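Local coordinates for p-nitrophenyl phosphatase (Pho2) (Archaeoglobus fulgidus, PDB 3QGM), which probably hydrolyses phosphate esters as a metal-binding phosphatase of the haloacid dehalogenase superfamily, at residues E28-L39 with S258-L266; I214-K222 with M244-D253. All coordinates share one frame; numbering follows the deposited sequence.

Overall arrangement
Both contacts belong to the HAD-type core, which is built on the parallel sheet that includes strands 10-14, 207-211, 227-231 and 254-256. Interaction 1 pairs helix 27-38 with the C-terminal helix 259-264. Interaction 2 packs helix 214-224 against the end of helix 241-248 and the run that leads into strand 254-256. That strand leads on to helix 259-264, and interaction 2 is nested inside the loop closed by interaction 1. Their centres are 22 Å apart, and their nearest atoms about 10 Å. D14, D16 and D212 bind a calcium ion. The side chain of L259 is about 12 Å from the bound calcium ion. The side chain of D215 is about 9 Å from the bound calcium ion.

Interaction 1: E28-L39 with S258-L266; sequences EGVEGVKKLKEL and SLKDMVEAL
V263 packs between G32, K35, L36 and L39: CG1 meets K35 CB and L39 CD2, and CG2 lies 3.6 Å from L36 CG. The helix segments run at 34°, with axes 7.7 Å apart. G32 permits this: its CA is 4.1 Å from K260 CA, and a side chain here would clash with L259 and K260 N.

K260 CB sits 3.2 Å from E28 O, which also takes a weak bond from K260 N. CG is anti to the backbone N (chi1 159°), carrying the chain to E31 OE1, 3.7 Å from K260 CD. Bends at chi3 and chi4 turn NZ into a salt bridge with D261 OD1 (2.7 Å), on the syn side and 30° out of the carboxylate plane; E264 OE2 is a longer second partner.

E31 OE1 pairs with K35 NZ at 3.2 Å, though the placing of this lysine chain is doubtful. With the carboxylate of E31 cut back to an alanine, K35 would probably lose its salt-bridge mate and K260 CD its neighbour. L36 touches I13 (strand 10-14) and I43 (strand 42-47). Helices 27-38 and 259-264 thus join beside the HAD-type parallel sheet, an apolar seam facing it and charges, paired mostly within each helix, outside.

Interaction 2: I214-K222 with M244-D253; sequences IDVDVAAGK and MIERHGLKPD
I214 meets L250, P252, I245 and M244 in the apolar part of this interface. Its CG2 touches L250 CB at 3.6 Å, the two side chains sliding past each other in opposite directions. CG1 lies beside the backbone N (chi1 -59°), and the turn at chi2 then brings CD1 to P252 CD at 4.0 Å and to I245 CG1. L250 reaches on with CD1 to the CA and CB of A219. V218 spreads its two methyls over the following residues: CG1 faces K251 O and P252 CA, and CG2 meets P252 CB. I214 and P252 both also touch L230 of strand 227-231, so the cluster continues onto the sheet.

The aromatic contact is between D215 and H248. D215 CB lies over one face of the imidazole, 3.5 Å from the centroid, in a CH-pi contact. The carboxylate is stacked on the ring, its plane only 12° away from the ring plane. R247 CG covers the opposite face, so the imidazole is sandwiched.

Polar contacts gather at the far end. K222 CE comes to 3.3 Å from K251 O. K222 NZ and D253 OD1 are 4.3 Å apart, too far for a salt bridge. A water links K222 NZ to the other carboxylate oxygen, D253 OD2, which is also bonded to T228 N of strand 227-231.

Helix 214-224 follows the metal ligand D212 and begins with a wider pi-type turn at 214-218. The segment running into the edge strand 254-256 of the HAD-type sheet covers it. No clear direct hydrogen bond crosses the interface. Cohesion therefore rests on aliphatic packing, with the stacked carboxylate and the water bridge as polar additions at its two ends.

Interaction 1: E28-L39 with S258-L266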
loop_
_atom_site.group_PDB
_atom_site.type_symbol
_atom_site.label_atom_id
_atom_site.label_comp_id
_atom_site.label_asym_id
_atom_site.label_seq_id
_atom_site.Cartn_x
_atom_site.Cartn_y
_atom_site.Cartn_z
ATOM N N GLU A 28 -24.690 -11.031 -25.908
ATOM C CA GLU A 28 -25.689 -11.767 -25.126
ATOM C C GLU A 28 -26.160 -10.958 -23.915
ATOM O O GLU A 28 -27.313 -11.087 -23.470
ATOM C CB GLU A 28 -25.123 -13.110 -24.662
ATOM C CG GLU A 28 -24.530 -13.963 -25.769
ATOM C CD GLU A 28 -22.991 -13.932 -25.812
ATOM O OE1 GLU A 28 -22.391 -12.836 -25.863
ATOM O OE2 GLU A 28 -22.395 -15.033 -25.828
ATOM N N GLY A 29 -25.263 -10.129 -23.369
ATOM C CA GLY A 29 -25.630 -9.173 -22.311
ATOM C C GLY A 29 -26.504 -8.012 -22.790
ATOM O O GLY A 29 -27.491 -7.629 -22.133
ATOM N N VAL A 30 -26.155 -7.428 -23.938
ATOM C CA VAL A 30 -26.985 -6.393 -24.548
ATOM C C VAL A 30 -28.384 -6.926 -24.833
ATOM O O VAL A 30 -29.375 -6.309 -24.449
ATOM C CB VAL A 30 -26.333 -5.822 -25.869
ATOM C CG1 VAL A 30 -27.371 -5.088 -26.714
ATOM C CG2 VAL A 30 -25.133 -4.919 -25.547
ATOM N N GLU A 31 -28.459 -8.071 -25.512
ATOM C CA GLU A 31 -29.717 -8.709 -25.813
ATOM C C GLU A 31 -30.552 -8.866 -24.528
ATOM O O GLU A 31 -31.732 -8.538 -24.479
ATOM C CB GLU A 31 -29.468 -10.106 -26.393
ATOM C CG GLU A 31 -29.014 -10.252 -27.888
ATOM C CD GLU A 31 -28.716 -11.753 -28.256
ATOM O OE1 GLU A 31 -29.708 -12.492 -28.535
ATOM O OE2 GLU A 31 -27.509 -12.193 -28.251
ATOM N N GLY A 32 -29.929 -9.390 -23.481
ATOM C CA GLY A 32 -30.620 -9.627 -22.229
ATOM C C GLY A 32 -31.207 -8.380 -21.627
ATOM O O GLY A 32 -32.301 -8.400 -21.071
ATOM N N VAL A 33 -30.472 -7.279 -21.705
ATOM C CA VAL A 33 -30.994 -6.019 -21.181
ATOM C C VAL A 33 -32.210 -5.630 -21.969
ATOM O O VAL A 33 -33.246 -5.271 -21.416
ATOM C CB VAL A 33 -29.968 -4.881 -21.294
ATOM C CG1 VAL A 33 -30.681 -3.495 -21.073
ATOM C CG2 VAL A 33 -28.857 -5.083 -20.301
ATOM N N LYS A 34 -32.080 -5.699 -23.290
ATOM C CA LYS A 34 -33.175 -5.316 -24.147
ATOM C C LYS A 34 -34.413 -6.156 -23.877
ATOM O O LYS A 34 -35.510 -5.606 -23.751
ATOM C CB LYS A 34 -32.752 -5.389 -25.616
ATOM C CG LYS A 34 -31.685 -4.351 -25.999
ATOM C CD LYS A 34 -31.524 -4.325 -27.527
ATOM C CE LYS A 34 -30.336 -3.506 -27.981
ATOM N NZ LYS A 34 -30.062 -3.689 -29.445
ATOM N N LYS A 35 -34.259 -7.478 -23.756
ATOM C CA LYS A 35 -35.402 -8.334 -23.432
ATOM C C LYS A 35 -36.006 -8.005 -22.067
ATOM O O LYS A 35 -37.239 -8.092 -21.904
ATOM C CB LYS A 35 -35.069 -9.839 -23.516
ATOM C CG LYS A 35 -34.983 -10.406 -24.955
ATOM C CD LYS A 35 -33.600 -10.214 -25.617
ATOM C CE LYS A 35 -33.358 -11.136 -26.846
ATOM N NZ LYS A 35 -32.234 -10.614 -27.735
ATOM N N LEU A 36 -35.157 -7.616 -21.106
ATOM C CA LEU A 36 -35.632 -7.193 -19.777
ATOM C C LEU A 36 -36.494 -5.913 -19.777
ATOM O O LEU A 36 -37.475 -5.850 -19.050
ATOM C CB LEU A 36 -34.461 -7.001 -18.791
ATOM C CG LEU A 36 -33.930 -8.247 -18.067
ATOM C CD1 LEU A 36 -32.763 -7.863 -17.147
ATOM C CD2 LEU A 36 -35.032 -8.952 -17.281
ATOM N N LYS A 37 -36.074 -4.893 -20.536
ATOM C CA LYS A 37 -36.811 -3.638 -20.680
ATOM C C LYS A 37 -38.171 -3.931 -21.309
ATOM O O LYS A 37 -39.228 -3.443 -20.856
ATOM C CB LYS A 37 -36.041 -2.658 -21.578
ATOM C CG LYS A 37 -34.689 -2.202 -21.035
ATOM C CD LYS A 37 -33.973 -1.220 -21.988
ATOM C CE LYS A 37 -33.397 -1.921 -23.221
ATOM N NZ LYS A 37 -32.718 -1.049 -24.151
ATOM N N GLU A 38 -38.119 -4.746 -22.364
ATOM C CA GLU A 38 -39.294 -5.229 -23.115
ATOM C C GLU A 38 -40.309 -5.953 -22.230
ATOM O O GLU A 38 -41.519 -5.862 -22.459
ATOM C CB GLU A 38 -38.824 -6.227 -24.158
ATOM C CG GLU A 38 -39.253 -5.960 -25.571
ATOM C CD GLU A 38 -39.198 -7.241 -26.430
ATOM O OE1 GLU A 38 -38.549 -7.222 -27.515
ATOM O OE2 GLU A 38 -39.802 -8.276 -26.010
ATOM N N LEU A 39 -39.821 -6.722 -21.258
ATOM C CA LEU A 39 -40.699 -7.345 -20.261
ATOM C C LEU A 39 -41.080 -6.350 -19.165
ATOM O O LEU A 39 -41.659 -6.770 -18.158
ATOM C CB LEU A 39 -40.019 -8.542 -19.585
ATOM C CG LEU A 39 -40.273 -9.981 -20.039
ATOM C CD1 LEU A 39 -40.702 -10.077 -21.482
ATOM C CD2 LEU A 39 -38.994 -10.808 -19.764
ATOM N N SER A 258 -25.034 -16.412 -19.503
ATOM C CA SER A 258 -25.091 -14.992 -19.790
ATOM C C SER A 258 -26.432 -14.428 -19.346
ATOM O O SER A 258 -27.355 -15.179 -19.015
ATOM C CB SER A 258 -24.946 -14.761 -21.310
ATOM O OG SER A 258 -26.087 -15.261 -21.950
ATOM N N LEU A 259 -26.547 -13.096 -19.373
ATOM C CA LEU A 259 -27.804 -12.453 -18.988
ATOM C C LEU A 259 -28.975 -12.892 -19.905
ATOM O O LEU A 259 -30.130 -13.041 -19.458
ATOM C CB LEU A 259 -27.628 -10.926 -18.996
ATOM C CG LEU A 259 -28.823 -10.103 -18.560
ATOM C CD1 LEU A 259 -29.081 -10.343 -17.082
ATOM C CD2 LEU A 259 -28.487 -8.633 -18.861
ATOM N N LYS A 260 -28.662 -13.085 -21.190
ATOM C CA LYS A 260 -29.659 -13.587 -22.152
ATOM C C LYS A 260 -30.298 -14.851 -21.603
ATOM O O LYS A 260 -31.519 -14.951 -21.527
ATOM C CB LYS A 260 -29.015 -13.839 -23.525
ATOM C CG LYS A 260 -29.767 -14.788 -24.451
ATOM C CD LYS A 260 -29.023 -14.936 -25.786
ATOM C CE LYS A 260 -29.070 -16.368 -26.319
ATOM N NZ LYS A 260 -28.405 -17.367 -25.367
ATOM N N ASP A 261 -29.459 -15.796 -21.199
ATOM C CA ASP A 261 -29.948 -17.061 -20.682
ATOM C C ASP A 261 -30.772 -16.896 -19.397
ATOM O O ASP A 261 -31.800 -17.580 -19.226
ATOM C CB ASP A 261 -28.787 -18.036 -20.453
ATOM C CG ASP A 261 -28.036 -18.393 -21.743
ATOM O OD1 ASP A 261 -28.628 -18.399 -22.844
ATOM O OD2 ASP A 261 -26.825 -18.665 -21.654
HETATM N N MSE A 262 -30.352 -15.984 -18.520
HETATM C CA MSE A 262 -31.103 -15.688 -17.306
HETATM C C MSE A 262 -32.495 -15.267 -17.705
HETATM O O MSE A 262 -33.504 -15.711 -17.101
HETATM C CB MSE A 262 -30.491 -14.549 -16.507
HETATM C CG MSE A 262 -31.287 -14.218 -15.214
HETATM SE SE MSE A 262 -30.935 -12.515 -14.374
HETATM C CE MSE A 262 -32.268 -11.508 -15.382
ATOM N N VAL A 263 -32.554 -14.388 -18.700
ATOM C CA VAL A 263 -33.847 -13.844 -19.119
ATOM C C VAL A 263 -34.704 -14.917 -19.809
ATOM O O VAL A 263 -35.921 -14.927 -19.633
ATOM C CB VAL A 263 -33.726 -12.585 -20.025
ATOM C CG1 VAL A 263 -35.096 -12.140 -20.428
ATOM C CG2 VAL A 263 -33.009 -11.451 -19.298
ATOM N N GLU A 264 -34.094 -15.822 -20.571
ATOM C CA GLU A 264 -34.858 -16.917 -21.192
ATOM C C GLU A 264 -35.548 -17.799 -20.138
ATOM O O GLU A 264 -36.561 -18.397 -20.418
ATOM C CB GLU A 264 -33.961 -17.770 -22.097
ATOM C CG GLU A 264 -33.516 -17.028 -23.362
ATOM C CD GLU A 264 -32.464 -17.772 -24.193
ATOM O OE1 GLU A 264 -31.919 -18.812 -23.724
ATOM O OE2 GLU A 264 -32.203 -17.297 -25.329
ATOM N N ALA A 265 -34.997 -17.853 -18.925
ATOM C CA ALA A 265 -35.598 -18.602 -17.812
ATOM C C ALA A 265 -36.775 -17.904 -17.100
ATOM O O ALA A 265 -37.299 -18.456 -16.153
ATOM C CB ALA A 265 -34.508 -18.988 -16.776
ATOM N N LEU A 266 -37.182 -16.702 -17.511
ATOM C CA LEU A 266 -38.362 -16.047 -16.878
ATOM C C LEU A 266 -39.695 -16.359 -17.581
ATOM O O LEU A 266 -39.714 -16.823 -18.720
ATOM C CB LEU A 266 -38.184 -14.532 -16.812
ATOM C CG LEU A 266 -37.001 -13.961 -16.036
ATOM C CD1 LEU A 266 -36.998 -12.435 -16.174
ATOM C CD2 LEU A 266 -37.007 -14.388 -14.563
#

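Interaction 2: I214-K222 with M244-D253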
loop_
_atom_site.group_PDB
_atom_site.type_symbol
_atom_site.label_atom_id
_atom_site.label_comp_id
_atom_site.label_asym_id
_atom_site.label_seq_id
_atom_site.Cartn_x
_atom_site.Cartn_y
_atom_site.Cartn_z
ATOM N N ILE A 214 -18.177 -13.255 -7.680
ATOM C CA ILE A 214 -18.781 -13.754 -6.439
ATOM C C ILE A 214 -18.469 -12.847 -5.286
ATOM O O ILE A 214 -19.358 -12.440 -4.536
ATOM C CB ILE A 214 -18.270 -15.108 -6.118
ATOM C CG1 ILE A 214 -18.593 -16.044 -7.284
ATOM C CG2 ILE A 214 -18.825 -15.596 -4.689
ATOM C CD1 ILE A 214 -19.597 -17.093 -7.014
ATOM N N ASP A 215 -17.205 -12.482 -5.159
ATOM C CA ASP A 215 -16.754 -11.605 -4.070
ATOM C C ASP A 215 -17.117 -10.150 -4.225
ATOM O O ASP A 215 -16.881 -9.376 -3.330
ATOM C CB ASP A 215 -15.237 -11.676 -3.925
ATOM C CG ASP A 215 -14.509 -11.176 -5.145
ATOM O OD1 ASP A 215 -13.472 -10.540 -4.965
ATOM O OD2 ASP A 215 -14.954 -11.450 -6.267
ATOM N N VAL A 216 -17.668 -9.757 -5.366
ATOM C CA VAL A 216 -18.119 -8.393 -5.517
ATOM C C VAL A 216 -19.645 -8.372 -5.609
ATOM O O VAL A 216 -20.348 -7.818 -4.750
ATOM C CB VAL A 216 -17.432 -7.769 -6.756
ATOM C CG1 VAL A 216 -17.977 -6.391 -7.066
ATOM C CG2 VAL A 216 -15.856 -7.738 -6.516
ATOM N N ASP A 217 -20.141 -8.993 -6.659
ATOM C CA ASP A 217 -21.553 -8.891 -7.005
ATOM C C ASP A 217 -22.427 -9.776 -6.121
ATOM O O ASP A 217 -23.449 -9.319 -5.625
ATOM C CB ASP A 217 -21.725 -9.247 -8.465
ATOM C CG ASP A 217 -20.885 -8.348 -9.339
ATOM O OD1 ASP A 217 -21.233 -7.148 -9.340
ATOM O OD2 ASP A 217 -19.848 -8.818 -9.909
ATOM N N VAL A 218 -22.016 -11.017 -5.925
ATOM C CA VAL A 218 -22.777 -11.902 -5.017
ATOM C C VAL A 218 -22.697 -11.419 -3.584
ATOM O O VAL A 218 -23.721 -11.402 -2.898
ATOM C CB VAL A 218 -22.407 -13.365 -5.148
ATOM C CG1 VAL A 218 -23.281 -14.201 -4.208
ATOM C CG2 VAL A 218 -22.622 -13.785 -6.582
ATOM N N ALA A 219 -21.532 -10.938 -3.147
ATOM C CA ALA A 219 -21.413 -10.407 -1.770
ATOM C C ALA A 219 -22.324 -9.208 -1.592
ATOM O O ALA A 219 -22.946 -9.016 -0.530
ATOM C CB ALA A 219 -19.959 -10.004 -1.432
ATOM N N ALA A 220 -22.394 -8.389 -2.631
ATOM C CA ALA A 220 -23.186 -7.180 -2.589
ATOM C C ALA A 220 -24.681 -7.543 -2.371
ATOM O O ALA A 220 -25.360 -6.942 -1.533
ATOM C CB ALA A 220 -22.973 -6.355 -3.871
ATOM N N GLY A 221 -25.165 -8.541 -3.099
ATOM C CA GLY A 221 -26.536 -8.999 -2.986
ATOM C C GLY A 221 -26.905 -9.605 -1.623
ATOM O O GLY A 221 -27.979 -9.328 -1.079
ATOM N N LYS A 222 -26.025 -10.416 -1.063
ATOM C CA LYS A 222 -26.289 -10.993 0.256
ATOM C C LYS A 222 -26.443 -9.905 1.319
ATOM O O LYS A 222 -27.308 -9.996 2.196
ATOM C CB LYS A 222 -25.172 -11.937 0.657
ATOM C CG LYS A 222 -24.959 -13.072 -0.309
ATOM C CD LYS A 222 -25.525 -14.335 0.192
ATOM C CE LYS A 222 -25.307 -15.482 -0.785
ATOM N NZ LYS A 222 -26.424 -16.476 -0.594
HETATM N N MSE A 244 -14.034 -20.406 -7.340
HETATM C CA MSE A 244 -14.458 -19.109 -6.846
HETATM C C MSE A 244 -15.429 -19.230 -5.661
HETATM O O MSE A 244 -15.328 -18.486 -4.671
HETATM C CB MSE A 244 -15.112 -18.338 -7.984
HETATM C CG MSE A 244 -14.135 -17.863 -9.076
HETATM SE SE MSE A 244 -12.634 -16.810 -8.370
HETATM C CE MSE A 244 -11.810 -16.344 -10.085
ATOM N N ILE A 245 -16.373 -20.170 -5.758
ATOM C CA ILE A 245 -17.280 -20.465 -4.638
ATOM C C ILE A 245 -16.450 -20.800 -3.362
ATOM O O ILE A 245 -16.673 -20.214 -2.288
ATOM C CB ILE A 245 -18.302 -21.594 -5.017
ATOM C CG1 ILE A 245 -19.352 -21.032 -5.989
ATOM C CG2 ILE A 245 -18.965 -22.199 -3.759
ATOM C CD1 ILE A 245 -20.134 -22.069 -6.773
ATOM N N GLU A 246 -15.465 -21.682 -3.506
ATOM C CA GLU A 246 -14.611 -22.093 -2.363
ATOM C C GLU A 246 -13.781 -20.911 -1.894
ATOM O O GLU A 246 -13.767 -20.590 -0.719
ATOM C CB GLU A 246 -13.664 -23.255 -2.725
ATOM C CG GLU A 246 -14.091 -24.641 -2.255
ATOM C CD GLU A 246 -13.935 -24.862 -0.731
ATOM O OE1 GLU A 246 -14.574 -25.809 -0.216
ATOM O OE2 GLU A 246 -13.194 -24.098 -0.049
ATOM N N ARG A 247 -13.093 -20.276 -2.832
ATOM C CA ARG A 247 -12.283 -19.091 -2.566
ATOM C C ARG A 247 -13.035 -18.034 -1.723
ATOM O O ARG A 247 -12.529 -17.547 -0.705
ATOM C CB ARG A 247 -11.852 -18.511 -3.915
ATOM C CG ARG A 247 -11.080 -17.194 -3.886
ATOM C CD ARG A 247 -9.587 -17.399 -3.810
ATOM N NE ARG A 247 -9.060 -18.234 -4.893
ATOM C CZ ARG A 247 -8.887 -17.836 -6.153
ATOM N NH1 ARG A 247 -8.378 -18.680 -7.051
ATOM N NH2 ARG A 247 -9.226 -16.606 -6.534
ATOM N N HIS A 248 -14.253 -17.691 -2.135
ATOM C CA HIS A 248 -14.921 -16.572 -1.506
ATOM C C HIS A 248 -15.917 -16.978 -0.403
ATOM O O HIS A 248 -16.356 -16.126 0.378
ATOM C CB HIS A 248 -15.514 -15.681 -2.580
ATOM C CG HIS A 248 -14.503 -15.232 -3.599
ATOM N ND1 HIS A 248 -13.421 -14.430 -3.278
ATOM C CD2 HIS A 248 -14.403 -15.480 -4.930
ATOM C CE1 HIS A 248 -12.710 -14.194 -4.368
ATOM N NE2 HIS A 248 -13.284 -14.817 -5.387
ATOM N N GLY A 249 -16.221 -18.274 -0.303
ATOM C CA GLY A 249 -17.153 -18.771 0.709
ATOM C C GLY A 249 -18.569 -18.231 0.561
ATOM O O GLY A 249 -19.278 -18.046 1.561
ATOM N N LEU A 250 -18.957 -17.943 -0.690
ATOM C CA LEU A 250 -20.302 -17.507 -1.064
ATOM C C LEU A 250 -20.804 -18.306 -2.280
ATOM O O LEU A 250 -20.025 -18.719 -3.149
ATOM C CB LEU A 250 -20.291 -16.029 -1.441
ATOM C CG LEU A 250 -19.949 -15.004 -0.375
ATOM C CD1 LEU A 250 -19.954 -13.660 -1.013
ATOM C CD2 LEU A 250 -20.939 -15.045 0.784
ATOM N N LYS A 251 -22.115 -18.520 -2.317
ATOM C CA LYS A 251 -22.786 -19.142 -3.446
ATOM C C LYS A 251 -23.843 -18.191 -3.939
ATOM O O LYS A 251 -24.586 -17.627 -3.118
ATOM C CB LYS A 251 -23.517 -20.424 -3.035
ATOM C CG LYS A 251 -22.657 -21.661 -2.902
ATOM C CD LYS A 251 -23.469 -22.932 -3.191
ATOM C CE LYS A 251 -24.784 -22.978 -2.418
ATOM N NZ LYS A 251 -25.939 -23.282 -3.330
ATOM N N PRO A 252 -23.958 -18.051 -5.272
ATOM C CA PRO A 252 -25.085 -17.316 -5.838
ATOM C C PRO A 252 -26.369 -18.157 -5.753
ATOM O O PRO A 252 -26.286 -19.351 -5.651
ATOM C CB PRO A 252 -24.668 -17.107 -7.306
ATOM C CG PRO A 252 -23.833 -18.324 -7.634
ATOM C CD PRO A 252 -23.142 -18.712 -6.312
ATOM N N ASP A 253 -27.531 -17.519 -5.758
ATOM C CA ASP A 253 -28.797 -18.234 -5.872
ATOM C C ASP A 253 -28.971 -18.917 -7.246
ATOM O O ASP A 253 -29.573 -19.993 -7.328
ATOM C CB ASP A 253 -29.959 -17.290 -5.579
ATOM C CG ASP A 253 -29.903 -16.736 -4.173
ATOM O OD1 ASP A 253 -29.709 -17.528 -3.231
ATOM O OD2 ASP A 253 -30.004 -15.521 -3.988
HETATM O O HOH W 1 -27.807 -14.669 -2.491
#